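Monoacylglycerol lipase (Palaeococcus ferrophilus, PDB 6QE2) probably hydrolyses monoacylglycerols to free fatty acid and glycerol, as a lipase of the alpha/beta-hydrolase fold. Local coordinates at residues 67-70 against 71-75. Sequence-based numbering, arbitrary orientation.
Sequences MKII and DSIIE
In helix 63-77 of the alpha/beta-hydrolase fold, Ile69 O accepts from two donors in the next turn, Ser72 OG and Ile73 N. Ser72 OG donates to Ile69 O at 2.6 Å, in the carbonyl plane and on a lone pair. Ile73 N supplies the regular i to i+4 helix bond to Ile69 O at 3.0 Å. With chi1 at 84°, the Ser72 hydroxyl is folded back between its own N and carbonyl carbon, which carries OG to the carbonyl three residues earlier; OG is also hydrogen-bonded to Arg5 NH2. Ile69, Ile70 and Ile73 turn to strands of the central sheet. Methyl CG2 of Ile69 meets CD1 of Ile73 at 4.0 Å, and this pair packs on Phe46 of strand 42-46. One residue on, CG2 of Ile70 and CD1 of Ile74 repeat the arrangement, also at 4.0 Å; both touch Tyr96, Ile70 reaching Val19 of strand 15-19 as well and Ile74 Pro81. The Asp71 carboxylate links helix 63-77 to helix 88-99 through Tyr96 OH, hydrogen-bonded to OD1, and to the loop just after it through Arg100, salt-bridged to OD2. This side chain lies back along the helix, Asp71 CG 3.4 Å from Met67 O, the oxygen that accepts from Asp71 N.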
loop_
_atom_site.group_PDB
_atom_site.type_symbol
_atom_site.label_atom_id
_atom_site.label_comp_id
_atom_site.label_asym_id
_atom_site.label_seq_id
_atom_site.Cartn_x
_atom_site.Cartn_y
_atom_site.Cartn_z
ATOM N N MET A 67 -10.555 -1.520 -3.165
ATOM C CA MET A 67 -11.057 -0.227 -3.622
ATOM C C MET A 67 -12.529 -0.042 -3.258
ATOM O O MET A 67 -12.945 1.050 -2.951
ATOM C CB MET A 67 -10.810 -0.019 -5.106
ATOM C CG MET A 67 -9.341 0.045 -5.457
ATOM S SD MET A 67 -9.045 0.763 -7.069
ATOM C CE MET A 67 -9.556 -0.555 -8.157
ATOM N N LYS A 68 -13.312 -1.117 -3.284
ATOM C CA LYS A 68 -14.707 -1.045 -2.877
ATOM C C LYS A 68 -14.798 -0.790 -1.369
ATOM O O LYS A 68 -15.699 -0.118 -0.913
ATOM C CB LYS A 68 -15.463 -2.309 -3.268
ATOM C CG LYS A 68 -15.830 -2.333 -4.736
ATOM C CD LYS A 68 -16.569 -3.595 -5.124
ATOM C CE LYS A 68 -16.864 -3.606 -6.615
ATOM N NZ LYS A 68 -15.665 -3.968 -7.417
ATOM N N ILE A 69 -13.859 -1.333 -0.603
ATOM C CA ILE A 69 -13.808 -1.092 0.830
ATOM C C ILE A 69 -13.533 0.397 1.051
ATOM O O ILE A 69 -14.168 1.036 1.865
ATOM C CB ILE A 69 -12.743 -1.956 1.518
ATOM C CG1 ILE A 69 -13.206 -3.411 1.571
ATOM C CG2 ILE A 69 -12.454 -1.457 2.921
ATOM C CD1 ILE A 69 -12.096 -4.393 1.850
ATOM N N ILE A 70 -12.611 0.955 0.276
ATOM C CA ILE A 70 -12.301 2.377 0.372
ATOM C C ILE A 70 -13.534 3.215 0.021
ATOM O O ILE A 70 -13.799 4.211 0.661
ATOM C CB ILE A 70 -11.101 2.772 -0.501
ATOM C CG1 ILE A 70 -9.834 2.072 -0.014
ATOM C CG2 ILE A 70 -10.907 4.276 -0.493
ATOM C CD1 ILE A 70 -8.701 2.116 -1.008
ATOM N N ASP A 71 -14.292 2.793 -0.987
ATOM C CA ASP A 71 -15.530 3.461 -1.364
ATOM C C ASP A 71 -16.439 3.555 -0.145
ATOM O O ASP A 71 -16.962 4.604 0.163
ATOM C CB ASP A 71 -16.279 2.663 -2.428
ATOM C CG ASP A 71 -15.723 2.849 -3.813
ATOM O OD1 ASP A 71 -15.020 3.832 -4.074
ATOM O OD2 ASP A 71 -16.016 1.993 -4.658
ATOM N N SER A 72 -16.631 2.427 0.524
ATOM C CA SER A 72 -17.456 2.347 1.714
ATOM C C SER A 72 -16.954 3.249 2.834
ATOM O O SER A 72 -17.744 3.858 3.528
ATOM C CB SER A 72 -17.560 0.899 2.202
ATOM O OG SER A 72 -16.464 0.528 3.004
ATOM N N ILE A 73 -15.642 3.331 3.008
ATOM C CA ILE A 73 -15.094 4.186 4.054
ATOM C C ILE A 73 -15.362 5.651 3.739
ATOM O O ILE A 73 -15.712 6.434 4.630
ATOM C CB ILE A 73 -13.589 3.906 4.227
ATOM C CG1 ILE A 73 -13.369 2.490 4.771
ATOM C CG2 ILE A 73 -12.950 4.948 5.143
ATOM C CD1 ILE A 73 -11.910 2.049 4.742
ATOM N N ILE A 74 -15.192 6.053 2.475
ATOM C CA ILE A 74 -15.454 7.441 2.105
ATOM C C ILE A 74 -16.939 7.769 2.269
ATOM O O ILE A 74 -17.298 8.871 2.702
ATOM C CB ILE A 74 -14.945 7.718 0.678
ATOM C CG1 ILE A 74 -13.416 7.641 0.646
ATOM C CG2 ILE A 74 -15.400 9.083 0.180
ATOM C CD1 ILE A 74 -12.827 7.799 -0.734
ATOM N N GLU A 75 -17.821 6.817 1.955
ATOM C CA GLU A 75 -19.250 7.037 2.192
ATOM C C GLU A 75 -19.544 7.215 3.678
ATOM O O GLU A 75 -20.348 8.074 4.063
ATOM C CB GLU A 75 -20.070 5.860 1.657
ATOM C CG GLU A 75 -21.585 6.085 1.785
ATOM C CD GLU A 75 -22.427 4.966 1.196
ATOM O OE1 GLU A 75 -22.328 4.676 -0.014
ATOM O OE2 GLU A 75 -23.230 4.391 1.965
#